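Local atomic coordinates of N-acetyltransferase (Staphylococcus aureus subsp. aureus, PDB entry 4M85), a protein that probably transfers an acetyl group from acetyl-coenzyme A to an amino group of an acceptor substrate. Residues G71-Y76 / T132-S137; V106-D111 / I173-H178; S148-I153 / Y180-V185. All blocks are in the same frame, centred on the assembly; numbering follows the deposited sequence.

All three contacts reach the mixed sheet of the GNAT fold, but at different depths. Contact 1 is the fully buried one: helix 130-140 lies on strand 68-77 through aliphatic side chains and the G71-C72 backbone, with no hydrogen bond between the segments. Contact 3 is strand against strand, 147-152 with 178-184, held by backbone bonds and partly buried. Contact 2, partly buried, ties a loop to outer strand 168-175 and its turn, mixing leucine and valine packing with a water-bridged polar corner. Contacts 2 and 3 touch, since strands 168-175 and 178-184 are sheet neighbours and E108 O accepts from N150 ND2; contact 1 stands apart, its centre about 14 Å from that of contact 3.

Contact 1. Residues G71-Y76 / T132-S137; sequences GCIISY and TKLLTS
L134, on the helical segment 132-137, points at the strand segment 71-76 and can be followed outward atom by atom. Its CB rests against the branch methyl of I73, CG2, at 4.0 Å. CG stands anti to the carbonyl carbon (chi1 -80°), a setting that carries the fork of the side chain toward the G71-C72 backbone. Of the two methyls at the tip, CD1 lies against the main chain, 3.7 Å from C72 N and close to the carbonyl carbon of G71. G71 has no side chain, so here the leucine meets bare backbone. The other methyl, CD2, turns back to I73 CG2 at 4.2 Å. The two side chains thus slide past one another in opposite directions and do not meet tip to tip. I73 sends its longer branch the other way: CG1 is anti to the backbone N (chi1 -174°) and chi2 is also extended, so CD1 reaches the following helix residue, 3.8 Å from L135 CA. There it also meets L135 CD1, one methyl against another at 4.0 Å. Helix 130-140 here packs on one face of the central GNAT sheet, the axes of the two short segments 8.4 Å apart and inclined by 34°, running in broadly the same direction. I5 of strand 4-7 touches L134, and I116 of strand 114-121 touches L135. C72 directs its side chain away from the helix, onto I60 of strand 60-65. I73 itself touches L61 and I119 on the two neighbouring strands.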
ATOM      1  N   GLY A  71      -1.526 -11.821   0.013  1.00 18.82           N
ATOM      2  CA  GLY A  71      -0.830 -10.579   0.285  1.00 17.92           C
ATOM      3  C   GLY A  71      -0.776  -9.706  -0.941  1.00 16.82           C
ATOM      4  O   GLY A  71      -1.093 -10.153  -2.042  1.00 17.18           O
ATOM      5  N   CYS A  72      -0.317  -8.474  -0.753  1.00 16.55           N
ATOM      6  CA  CYS A  72      -0.170  -7.548  -1.872  1.00 16.07           C
ATOM      7  C   CYS A  72       0.873  -6.493  -1.636  1.00 15.07           C
ATOM      8  O   CYS A  72       1.274  -6.249  -0.500  1.00 14.60           O
ATOM      9  CB  CYS A  72      -1.478  -6.874  -2.230  1.00 16.35           C
ATOM     10  SG  CYS A  72      -2.002  -5.625  -1.058  1.00 20.35           S
ATOM     11  N   ILE A  73       1.331  -5.907  -2.748  1.00 14.64           N
ATOM     12  CA  ILE A  73       2.297  -4.826  -2.737  1.00 14.95           C
ATOM     13  C   ILE A  73       1.800  -3.689  -3.646  1.00 15.15           C
ATOM     14  O   ILE A  73       1.354  -3.946  -4.747  1.00 14.84           O
ATOM     15  CB  ILE A  73       3.716  -5.294  -3.138  1.00 15.12           C
ATOM     16  CG1 ILE A  73       4.705  -4.155  -2.951  1.00 15.06           C
ATOM     17  CG2 ILE A  73       3.770  -5.825  -4.575  1.00 15.44           C
ATOM     18  CD1 ILE A  73       6.143  -4.592  -2.769  1.00 16.28           C
ATOM     19  N   ILE A  74       1.862  -2.444  -3.157  1.00 15.15           N
ATOM     20  CA  ILE A  74       1.202  -1.294  -3.838  1.00 15.25           C
ATOM     21  C   ILE A  74       2.267  -0.242  -4.096  1.00 14.72           C
ATOM     22  O   ILE A  74       2.929   0.178  -3.178  1.00 13.89           O
ATOM     23  CB  ILE A  74       0.089  -0.655  -2.960  1.00 16.44           C
ATOM     24  CG1 ILE A  74      -0.853  -1.735  -2.439  1.00 16.23           C
ATOM     25  CG2 ILE A  74      -0.691   0.419  -3.732  1.00 16.39           C
ATOM     26  CD1 ILE A  74      -1.996  -1.245  -1.562  1.00 17.12           C
ATOM     27  N   SER A  75       2.419   0.151  -5.364  1.00 16.10           N
ATOM     28  CA  SER A  75       3.451   1.085  -5.783  1.00 15.92           C
ATOM     29  C   SER A  75       3.013   1.895  -7.008  1.00 15.88           C
ATOM     30  O   SER A  75       2.217   1.427  -7.790  1.00 16.10           O
ATOM     31  CB  SER A  75       4.724   0.339  -6.108  1.00 15.97           C
ATOM     32  OG  SER A  75       4.566  -0.490  -7.247  1.00 15.81           O
ATOM     33  N   TYR A  76       3.567   3.095  -7.142  1.00 17.33           N
ATOM     34  CA  TYR A  76       3.209   4.061  -8.209  1.00 18.12           C
ATOM     35  C   TYR A  76       4.224   5.217  -8.186  1.00 19.18           C
ATOM     36  O   TYR A  76       4.959   5.384  -7.193  1.00 18.89           O
ATOM     37  CB  TYR A  76       1.783   4.591  -7.998  1.00 17.17           C
ATOM     38  CG  TYR A  76       1.500   4.936  -6.562  1.00 18.21           C
ATOM     39  CD1 TYR A  76       0.780   4.080  -5.747  1.00 18.25           C
ATOM     40  CD2 TYR A  76       1.987   6.104  -6.000  1.00 18.65           C
ATOM     41  CE1 TYR A  76       0.562   4.365  -4.412  1.00 18.64           C
ATOM     42  CE2 TYR A  76       1.760   6.402  -4.672  1.00 19.71           C
ATOM     43  CZ  TYR A  76       1.056   5.524  -3.879  1.00 19.45           C
ATOM     44  OH  TYR A  76       0.839   5.847  -2.554  1.00 20.65           O
ATOM     45  N   THR A 132       8.720 -10.541   1.112  1.00 20.19           N
ATOM     46  CA  THR A 132      10.013 -10.576   0.477  1.00 18.97           C
ATOM     47  C   THR A 132       9.879 -10.939  -0.982  1.00 17.56           C
ATOM     48  O   THR A 132      10.514 -10.313  -1.834  1.00 15.25           O
ATOM     49  CB  THR A 132      10.948 -11.599   1.167  1.00 20.22           C
ATOM     50  OG1 THR A 132      11.117 -11.211   2.544  1.00 23.00           O
ATOM     51  CG2 THR A 132      12.282 -11.654   0.489  1.00 20.78           C
ATOM     52  N   LYS A 133       9.070 -11.950  -1.268  1.00 16.91           N
ATOM     53  CA  LYS A 133       8.859 -12.392  -2.640  1.00 17.30           C
ATOM     54  C   LYS A 133       8.176 -11.312  -3.480  1.00 16.77           C
ATOM     55  O   LYS A 133       8.502 -11.122  -4.660  1.00 16.33           O
ATOM     56  CB  LYS A 133       8.017 -13.669  -2.674  1.00 19.26           C
ATOM     57  CG  LYS A 133       8.749 -14.937  -2.216  1.00 22.21           C
ATOM     58  CD  LYS A 133       7.806 -16.143  -2.292  1.00 24.44           C
ATOM     59  CE  LYS A 133       8.140 -17.236  -1.286  1.00 27.06           C
ATOM     60  NZ  LYS A 133       9.559 -17.674  -1.410  1.00 28.51           N
ATOM     61  N   LEU A 134       7.202 -10.629  -2.895  1.00 15.91           N
ATOM     62  CA  LEU A 134       6.481  -9.585  -3.634  1.00 16.91           C
ATOM     63  C   LEU A 134       7.395  -8.413  -3.908  1.00 16.51           C
ATOM     64  O   LEU A 134       7.409  -7.858  -5.003  1.00 17.61           O
ATOM     65  CB  LEU A 134       5.248  -9.109  -2.866  1.00 16.63           C
ATOM     66  CG  LEU A 134       4.021  -9.985  -2.961  1.00 16.94           C
ATOM     67  CD1 LEU A 134       3.004  -9.479  -1.974  1.00 16.83           C
ATOM     68  CD2 LEU A 134       3.472  -9.966  -4.379  1.00 18.03           C
ATOM     69  N   LEU A 135       8.177  -8.058  -2.912  1.00 17.10           N
ATOM     70  CA  LEU A 135       9.121  -6.956  -3.045  1.00 17.56           C
ATOM     71  C   LEU A 135      10.203  -7.254  -4.104  1.00 17.88           C
ATOM     72  O   LEU A 135      10.477  -6.438  -4.985  1.00 17.22           O
ATOM     73  CB  LEU A 135       9.744  -6.663  -1.685  1.00 18.12           C
ATOM     74  CG  LEU A 135      10.750  -5.512  -1.571  1.00 17.81           C
ATOM     75  CD1 LEU A 135      10.122  -4.266  -2.159  1.00 18.09           C
ATOM     76  CD2 LEU A 135      11.172  -5.263  -0.133  1.00 17.82           C
ATOM     77  N   THR A 136      10.814  -8.425  -4.004  1.00 18.15           N
ATOM     78  CA  THR A 136      11.869  -8.837  -4.926  1.00 18.10           C
ATOM     79  C   THR A 136      11.352  -8.831  -6.368  1.00 19.02           C
ATOM     80  O   THR A 136      11.972  -8.289  -7.263  1.00 20.02           O
ATOM     81  CB  THR A 136      12.399 -10.205  -4.506  1.00 18.76           C
ATOM     82  OG1 THR A 136      13.070 -10.062  -3.272  1.00 18.41           O
ATOM     83  CG2 THR A 136      13.381 -10.783  -5.501  1.00 19.87           C
ATOM     84  N   SER A 137      10.176  -9.391  -6.571  1.00 19.64           N
ATOM     85  CA  SER A 137       9.617  -9.473  -7.897  1.00 20.96           C
ATOM     86  C   SER A 137       9.234  -8.079  -8.444  1.00 20.38           C
ATOM     87  O   SER A 137       9.388  -7.831  -9.634  1.00 18.85           O
ATOM     88  CB  SER A 137       8.430 -10.434  -7.902  1.00 22.74           C
ATOM     89  OG  SER A 137       7.599 -10.153  -8.980  1.00 27.01           O
TER

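Contact 2. Residues V106-D111 / I173-H178; sequences VKEAKD and IELYKH
V106 and L175 form the tight part of this contact: V106 CG1 and L175 CD2 stand 3.4 Å apart, closer than methyl carbons usually come, as the two side chains cross obliquely. L175 uses its other methyl, CD1, on the aliphatic stem of E108, 3.7 Å from CG, the chains crossing at about a right angle. E108 is extended beyond CG, so its carboxylate passes the leucine and ends among polar partners; OE1 is hydrogen-bonded to the hydroxyl of Y115. Packing is looser at I173, whose CD1 only approaches the backbone oxygens of K107 and E108, at 4.0 Å from E108 O.

The more open, polar side, where V106 and Y176 are partly exposed, is built round the Y176 hydroxyl. Y176 sits in the type I' turn from L175 to H178 and comes tip to tip with V106, whose CG2 lies 3.7 Å from Y176 CZ. V106 N donates to Y176 OH over 3.2 Å, fairly straight at 159°. One water, lying in the ring plane at the edge, accepts from Y176 OH at 2.5 Å and donates to both V106 O and E108 OE2. The phenol is thereby tied to the loop directly and through the water, which holds the hydroxyl, and so the tip of the side chain, in place.

Segment 106-111 belongs to the loop between helix 95-98 and strand 114-121 and packs on strand 168-175 and the turn of its hairpin with strand 178-184, with L104, P105 and M27 beside Y176, while Y180 and N150, on the next two strands, touch both I173 and L175.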
ATOM      1  N   VAL A 106      -0.983  13.686   3.051  1.00 22.35           N
ATOM      2  CA  VAL A 106       0.447  13.933   3.149  1.00 21.42           C
ATOM      3  C   VAL A 106       1.181  13.262   1.982  1.00 22.33           C
ATOM      4  O   VAL A 106       0.853  12.124   1.587  1.00 22.20           O
ATOM      5  CB  VAL A 106       1.016  13.478   4.512  1.00 22.69           C
ATOM      6  CG1 VAL A 106       2.515  13.792   4.622  1.00 22.61           C
ATOM      7  CG2 VAL A 106       0.269  14.160   5.662  1.00 22.49           C
ATOM      8  N   LYS A 107       2.151  13.990   1.434  1.00 21.77           N
ATOM      9  CA  LYS A 107       3.034  13.515   0.389  1.00 23.61           C
ATOM     10  C   LYS A 107       4.088  12.638   1.065  1.00 24.12           C
ATOM     11  O   LYS A 107       4.971  13.146   1.755  1.00 24.86           O
ATOM     12  CB  LYS A 107       3.701  14.710  -0.333  1.00 23.99           C
ATOM     13  CG  LYS A 107       4.353  14.384  -1.674  1.00 25.35           C
ATOM     14  CD  LYS A 107       4.897  15.650  -2.339  1.00 26.25           C
ATOM     15  CE  LYS A 107       5.503  15.381  -3.713  1.00 27.22           C
ATOM     16  NZ  LYS A 107       6.914  14.913  -3.639  1.00 28.22           N
ATOM     17  N   GLU A 108       3.985  11.323   0.871  1.00 24.28           N
ATOM     18  CA  GLU A 108       4.881  10.359   1.527  1.00 24.69           C
ATOM     19  C   GLU A 108       6.191  10.136   0.755  1.00 23.60           C
ATOM     20  O   GLU A 108       7.160   9.690   1.338  1.00 23.14           O
ATOM     21  CB  GLU A 108       4.155   9.003   1.758  1.00 25.71           C
ATOM     22  CG  GLU A 108       2.823   9.085   2.514  1.00 26.05           C
ATOM     23  CD  GLU A 108       2.144   7.728   2.731  1.00 29.25           C
ATOM     24  OE1 GLU A 108       2.802   6.677   2.549  1.00 30.12           O
ATOM     25  OE2 GLU A 108       0.942   7.692   3.076  1.00 27.33           O
ATOM     26  N   ALA A 109       6.212  10.462  -0.540  1.00 23.69           N
ATOM     27  CA  ALA A 109       7.324  10.125  -1.423  1.00 23.73           C
ATOM     28  C   ALA A 109       7.937  11.341  -2.102  1.00 25.67           C
ATOM     29  O   ALA A 109       7.549  12.468  -1.843  1.00 26.45           O
ATOM     30  CB  ALA A 109       6.866   9.127  -2.461  1.00 23.13           C
ATOM     31  N   LYS A 110       8.900  11.104  -2.979  1.00 27.53           N
ATOM     32  CA  LYS A 110       9.590  12.185  -3.657  1.00 30.22           C
ATOM     33  C   LYS A 110       9.418  12.004  -5.156  1.00 31.16           C
ATOM     34  O   LYS A 110       9.161  10.896  -5.634  1.00 32.64           O
ATOM     35  CB  LYS A 110      11.064  12.189  -3.266  1.00 31.92           C
ATOM     36  CG  LYS A 110      11.328  12.722  -1.871  1.00 33.69           C
ATOM     37  CD  LYS A 110      12.805  12.651  -1.547  1.00 36.48           C
ATOM     38  CE  LYS A 110      13.070  12.759  -0.052  1.00 39.91           C
ATOM     39  NZ  LYS A 110      14.488  12.416   0.276  1.00 41.05           N
ATOM     40  N   ASP A 111       9.555  13.095  -5.897  1.00 31.45           N
ATOM     41  CA  ASP A 111       9.171  13.112  -7.295  1.00 31.19           C
ATOM     42  C   ASP A 111      10.044  12.249  -8.189  1.00 30.16           C
ATOM     43  O   ASP A 111       9.591  11.833  -9.256  1.00 31.69           O
ATOM     44  CB  ASP A 111       9.160  14.550  -7.819  1.00 34.56           C
ATOM     45  CG  ASP A 111       8.209  15.454  -7.039  1.00 33.83           C
ATOM     46  OD1 ASP A 111       7.169  14.975  -6.546  1.00 34.26           O
ATOM     47  OD2 ASP A 111       8.508  16.650  -6.916  1.00 36.03           O
ATOM     48  N   ILE A 173      11.047  10.457   8.068  1.00 26.59           N
ATOM     49  CA  ILE A 173       9.848  11.246   7.780  1.00 27.46           C
ATOM     50  C   ILE A 173       8.770  10.948   8.807  1.00 26.55           C
ATOM     51  O   ILE A 173       8.599   9.790   9.229  1.00 24.29           O
ATOM     52  CB  ILE A 173       9.327  11.004   6.340  1.00 28.43           C
ATOM     53  CG1 ILE A 173       8.138  11.929   6.031  1.00 30.28           C
ATOM     54  CG2 ILE A 173       8.950   9.544   6.119  1.00 28.55           C
ATOM     55  CD1 ILE A 173       7.724  11.946   4.572  1.00 30.21           C
ATOM     56  N   GLU A 174       8.079  11.999   9.243  1.00 24.84           N
ATOM     57  CA  GLU A 174       6.956  11.846  10.158  1.00 25.53           C
ATOM     58  C   GLU A 174       5.683  11.848   9.347  1.00 23.45           C
ATOM     59  O   GLU A 174       5.481  12.726   8.518  1.00 23.04           O
ATOM     60  CB  GLU A 174       6.881  12.979  11.192  1.00 27.10           C
ATOM     61  CG  GLU A 174       5.850  12.711  12.257  1.00 29.77           C
ATOM     62  CD  GLU A 174       5.687  13.823  13.280  1.00 32.55           C
ATOM     63  OE1 GLU A 174       6.240  14.932  13.091  1.00 31.69           O
ATOM     64  OE2 GLU A 174       4.956  13.572  14.263  1.00 33.70           O
ATOM     65  N   LEU A 175       4.824  10.881   9.627  1.00 23.09           N
ATOM     66  CA  LEU A 175       3.558  10.719   8.942  1.00 24.04           C
ATOM     67  C   LEU A 175       2.523  10.336   9.962  1.00 24.61           C
ATOM     68  O   LEU A 175       2.661   9.302  10.619  1.00 25.46           O
ATOM     69  CB  LEU A 175       3.665   9.603   7.886  1.00 23.47           C
ATOM     70  CG  LEU A 175       4.605   9.858   6.710  1.00 23.07           C
ATOM     71  CD1 LEU A 175       4.601   8.648   5.778  1.00 23.73           C
ATOM     72  CD2 LEU A 175       4.172  11.081   5.945  1.00 24.36           C
ATOM     73  N   TYR A 176       1.490  11.172  10.093  1.00 26.19           N
ATOM     74  CA  TYR A 176       0.397  10.951  11.035  1.00 27.26           C
ATOM     75  C   TYR A 176       0.896  10.550  12.427  1.00 27.42           C
ATOM     76  O   TYR A 176       0.487   9.545  12.975  1.00 29.61           O
ATOM     77  CB  TYR A 176      -0.580   9.932  10.435  1.00 27.32           C
ATOM     78  CG  TYR A 176      -0.894  10.277   8.985  1.00 25.08           C
ATOM     79  CD1 TYR A 176      -1.800  11.282   8.677  1.00 24.73           C
ATOM     80  CD2 TYR A 176      -0.245   9.641   7.940  1.00 24.73           C
ATOM     81  CE1 TYR A 176      -2.086  11.621   7.371  1.00 23.36           C
ATOM     82  CE2 TYR A 176      -0.508   9.978   6.625  1.00 23.95           C
ATOM     83  CZ  TYR A 176      -1.433  10.964   6.347  1.00 24.04           C
ATOM     84  OH  TYR A 176      -1.700  11.317   5.058  1.00 23.54           O
ATOM     85  N   LYS A 177       1.809  11.349  12.970  1.00 28.51           N
ATOM     86  CA  LYS A 177       2.317  11.179  14.335  1.00 33.00           C
ATOM     87  C   LYS A 177       3.130   9.897  14.568  1.00 33.11           C
ATOM     88  O   LYS A 177       3.283   9.482  15.721  1.00 32.82           O
ATOM     89  CB  LYS A 177       1.177  11.237  15.390  1.00 36.57           C
ATOM     90  CG  LYS A 177       0.152  12.368  15.225  1.00 40.17           C
ATOM     91  CD  LYS A 177       0.767  13.763  15.334  1.00 43.31           C
ATOM     92  CE  LYS A 177       0.813  14.254  16.776  1.00 44.52           C
ATOM     93  NZ  LYS A 177       1.951  15.202  16.992  1.00 46.78           N
ATOM     94  N   HIS A 178       3.618   9.255  13.504  1.00 31.79           N
ATOM     95  CA  HIS A 178       4.585   8.166  13.661  1.00 32.75           C
ATOM     96  C   HIS A 178       5.773   8.434  12.756  1.00 31.10           C
ATOM     97  O   HIS A 178       5.630   9.037  11.679  1.00 32.05           O
ATOM     98  CB  HIS A 178       3.973   6.787  13.366  1.00 37.87           C
ATOM     99  CG  HIS A 178       2.891   6.381  14.322  1.00 44.69           C
ATOM    100  ND1 HIS A 178       1.686   5.850  13.908  1.00 49.21           N
ATOM    101  CD2 HIS A 178       2.824   6.444  15.675  1.00 50.18           C
ATOM    102  CE1 HIS A 178       0.925   5.601  14.960  1.00 48.87           C
ATOM    103  NE2 HIS A 178       1.593   5.952  16.045  1.00 51.26           N
TER
HETATM  104  O   HOH W   1      -0.167  10.207   3.365  1.00 23.85           O

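Contact 3. Residues S148-I153 / Y180-V185; sequences SLNCDI and YHHLIV
Backbone bonding defines the contact. Strand segments 148-152 and 180-184 run antiparallel, with L149-L183 and C151-H181 as hydrogen-bonded pairs, each bonded in both directions; the shortest of the four is H181 N to C151 O, 2.7 Å. S148-I184, N150-H182 and D152-Y180 are the non-hydrogen-bonded pairs. Short CA-H...O contacts fill in, such as N150 CA to H181 O at 3.3 Å. Strand 178-184 lies between and antiparallel to 147-152 and 168-175, as in the GNAT C-terminal half.

One side-chain hydrogen bond crosses the strands. H182, with CG anti to the backbone N (chi1 -168°), turns ND1 onto a lone pair of N150 OD1 at 2.7 Å; the acceptor lies near the imidazole plane, while amide and ring planes are 48° apart.

Apolar contacts occupy the face of L149, C151, H181 and L183. L149 and L183 lie side by side, CD1 to CD1 at 3.7 Å, and C151 CB joins them; Y162 of helix 156-164 covers this group. I153 CG2 sits 3.6 Å over the centre of the H181 ring, a CH-pi contact 11° off the normal. A water in the plane of that ring joins H181 NE2 to I153 O.

H181 ND1 is bonded to Q172 OE1. H182 is held at both nitrogens: ND1 donates to N150, and NE2 is bonded to E113 OE2. A buried imidazole donating at ND1 with a carboxylate at NE2 could favour the doubly protonated, cationic form, and N150, whose ND2 bonds to Y115 OH and E108 O, would be fixed in its amide flip.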
ATOM      1  N   SER A 148      11.407   3.652  -3.746  1.00 19.07           N
ATOM      2  CA  SER A 148      11.448   4.102  -2.360  1.00 18.73           C
ATOM      3  C   SER A 148      10.353   3.479  -1.494  1.00 19.19           C
ATOM      4  O   SER A 148       9.351   2.980  -1.997  1.00 19.07           O
ATOM      5  CB  SER A 148      11.361   5.630  -2.287  1.00 18.19           C
ATOM      6  OG  SER A 148      10.075   6.101  -2.604  1.00 18.49           O
ATOM      7  N   LEU A 149      10.573   3.512  -0.181  1.00 19.71           N
ATOM      8  CA  LEU A 149       9.570   3.104   0.781  1.00 19.30           C
ATOM      9  C   LEU A 149       9.825   3.736   2.130  1.00 19.25           C
ATOM     10  O   LEU A 149      10.904   4.289   2.379  1.00 18.14           O
ATOM     11  CB  LEU A 149       9.453   1.585   0.890  1.00 19.54           C
ATOM     12  CG  LEU A 149      10.596   0.730   1.393  1.00 20.80           C
ATOM     13  CD1 LEU A 149      10.788   0.882   2.903  1.00 21.23           C
ATOM     14  CD2 LEU A 149      10.343  -0.736   1.033  1.00 21.62           C
ATOM     15  N   ASN A 150       8.811   3.660   2.977  1.00 18.31           N
ATOM     16  CA  ASN A 150       8.855   4.218   4.316  1.00 18.74           C
ATOM     17  C   ASN A 150       8.629   3.153   5.382  1.00 18.82           C
ATOM     18  O   ASN A 150       7.571   2.558   5.461  1.00 18.89           O
ATOM     19  CB  ASN A 150       7.800   5.307   4.416  1.00 19.35           C
ATOM     20  CG  ASN A 150       8.191   6.562   3.664  1.00 18.47           C
ATOM     21  OD1 ASN A 150       9.340   7.001   3.721  1.00 19.87           O
ATOM     22  ND2 ASN A 150       7.227   7.168   2.974  1.00 19.24           N
ATOM     23  N   CYS A 151       9.638   2.913   6.208  1.00 19.35           N
ATOM     24  CA  CYS A 151       9.623   1.800   7.174  1.00 18.85           C
ATOM     25  C   CYS A 151       9.470   2.344   8.582  1.00 18.82           C
ATOM     26  O   CYS A 151      10.324   3.086   9.058  1.00 18.31           O
ATOM     27  CB  CYS A 151      10.942   1.029   7.082  1.00 19.13           C
ATOM     28  SG  CYS A 151      11.086  -0.433   8.149  1.00 19.61           S
ATOM     29  N   ASP A 152       8.413   1.941   9.258  1.00 18.90           N
ATOM     30  CA  ASP A 152       8.239   2.241  10.688  1.00 20.80           C
ATOM     31  C   ASP A 152       9.561   2.028  11.453  1.00 20.86           C
ATOM     32  O   ASP A 152      10.127   0.946  11.439  1.00 18.02           O
ATOM     33  CB  ASP A 152       7.129   1.355  11.272  1.00 23.05           C
ATOM     34  CG  ASP A 152       6.979   1.496  12.821  1.00 26.67           C
ATOM     35  OD1 ASP A 152       7.410   2.515  13.413  1.00 25.21           O
ATOM     36  OD2 ASP A 152       6.436   0.555  13.433  1.00 31.42           O
ATOM     37  N   ILE A 153      10.032   3.075  12.135  1.00 23.04           N
ATOM     38  CA  ILE A 153      11.292   3.015  12.865  1.00 23.78           C
ATOM     39  C   ILE A 153      11.278   1.973  13.990  1.00 27.25           C
ATOM     40  O   ILE A 153      12.337   1.568  14.470  1.00 29.27           O
ATOM     41  CB  ILE A 153      11.733   4.395  13.422  1.00 24.07           C
ATOM     42  CG1 ILE A 153      10.809   4.878  14.543  1.00 24.35           C
ATOM     43  CG2 ILE A 153      11.809   5.436  12.306  1.00 22.37           C
ATOM     44  CD1 ILE A 153      11.497   5.897  15.414  1.00 24.57           C
ATOM     45  N   TYR A 180       9.050   7.312  10.410  1.00 21.12           N
ATOM     46  CA  TYR A 180       9.419   6.290   9.446  1.00 20.24           C
ATOM     47  C   TYR A 180      10.820   6.533   8.869  1.00 20.50           C
ATOM     48  O   TYR A 180      11.218   7.674   8.627  1.00 19.06           O
ATOM     49  CB  TYR A 180       8.428   6.295   8.283  1.00 20.14           C
ATOM     50  CG  TYR A 180       7.012   5.944   8.671  1.00 19.91           C
ATOM     51  CD1 TYR A 180       6.159   6.899   9.196  1.00 20.73           C
ATOM     52  CD2 TYR A 180       6.531   4.655   8.513  1.00 20.69           C
ATOM     53  CE1 TYR A 180       4.864   6.575   9.537  1.00 20.93           C
ATOM     54  CE2 TYR A 180       5.246   4.322   8.852  1.00 20.03           C
ATOM     55  CZ  TYR A 180       4.420   5.284   9.372  1.00 20.56           C
ATOM     56  OH  TYR A 180       3.133   4.957   9.735  1.00 21.61           O
ATOM     57  N   HIS A 181      11.528   5.454   8.577  1.00 20.16           N
ATOM     58  CA  HIS A 181      12.778   5.533   7.815  1.00 20.80           C
ATOM     59  C   HIS A 181      12.439   5.621   6.337  1.00 20.81           C
ATOM     60  O   HIS A 181      11.819   4.704   5.795  1.00 20.70           O
ATOM     61  CB  HIS A 181      13.614   4.276   8.022  1.00 19.66           C
ATOM     62  CG  HIS A 181      14.109   4.085   9.421  1.00 20.46           C
ATOM     63  ND1 HIS A 181      15.051   4.912   9.998  1.00 20.40           N
ATOM     64  CD2 HIS A 181      13.879   3.095  10.319  1.00 19.97           C
ATOM     65  CE1 HIS A 181      15.337   4.468  11.210  1.00 20.88           C
ATOM     66  NE2 HIS A 181      14.643   3.364  11.426  1.00 20.01           N
ATOM     67  N   HIS A 182      12.851   6.700   5.679  1.00 21.82           N
ATOM     68  CA  HIS A 182      12.719   6.788   4.228  1.00 21.61           C
ATOM     69  C   HIS A 182      13.901   6.043   3.619  1.00 22.31           C
ATOM     70  O   HIS A 182      15.060   6.355   3.916  1.00 25.47           O
ATOM     71  CB  HIS A 182      12.671   8.243   3.765  1.00 22.23           C
ATOM     72  CG  HIS A 182      12.247   8.399   2.341  1.00 23.00           C
ATOM     73  ND1 HIS A 182      10.932   8.280   1.937  1.00 24.32           N
ATOM     74  CD2 HIS A 182      12.966   8.615   1.217  1.00 23.09           C
ATOM     75  CE1 HIS A 182      10.859   8.447   0.632  1.00 23.57           C
ATOM     76  NE2 HIS A 182      12.079   8.651   0.172  1.00 23.96           N
ATOM     77  N   LEU A 183      13.607   5.048   2.795  1.00 21.85           N
ATOM     78  CA  LEU A 183      14.608   4.157   2.201  1.00 22.32           C
ATOM     79  C   LEU A 183      14.518   4.175   0.678  1.00 22.34           C
ATOM     80  O   LEU A 183      13.432   4.280   0.122  1.00 22.25           O
ATOM     81  CB  LEU A 183      14.374   2.722   2.680  1.00 21.90           C
ATOM     82  CG  LEU A 183      14.357   2.498   4.196  1.00 21.63           C
ATOM     83  CD1 LEU A 183      14.118   1.042   4.557  1.00 20.91           C
ATOM     84  CD2 LEU A 183      15.669   2.959   4.780  1.00 21.92           C
ATOM     85  N   ILE A 184      15.666   4.054   0.008  1.00 24.19           N
ATOM     86  CA  ILE A 184      15.721   4.002  -1.455  1.00 23.11           C
ATOM     87  C   ILE A 184      16.632   2.907  -1.987  1.00 24.54           C
ATOM     88  O   ILE A 184      17.621   2.534  -1.333  1.00 24.74           O
ATOM     89  CB  ILE A 184      16.200   5.333  -2.034  1.00 24.22           C
ATOM     90  CG1 ILE A 184      17.542   5.737  -1.391  1.00 25.91           C
ATOM     91  CG2 ILE A 184      15.156   6.402  -1.777  1.00 24.91           C
ATOM     92  CD1 ILE A 184      18.477   6.473  -2.325  1.00 25.94           C
ATOM     93  N   VAL A 185      16.335   2.433  -3.197  1.00 23.14           N
ATOM     94  CA  VAL A 185      17.211   1.503  -3.902  1.00 24.87           C
ATOM     95  C   VAL A 185      17.301   1.861  -5.388  1.00 23.85           C
ATOM     96  O   VAL A 185      16.319   2.344  -5.960  1.00 23.19           O
ATOM     97  CB  VAL A 185      16.771   0.044  -3.715  1.00 27.16           C
ATOM     98  CG1 VAL A 185      15.365  -0.172  -4.214  1.00 29.73           C
ATOM     99  CG2 VAL A 185      17.723  -0.907  -4.438  1.00 30.56           C
TER
HETATM  100  O   HOH W   2      14.938   2.305  13.989  1.00 31.86           O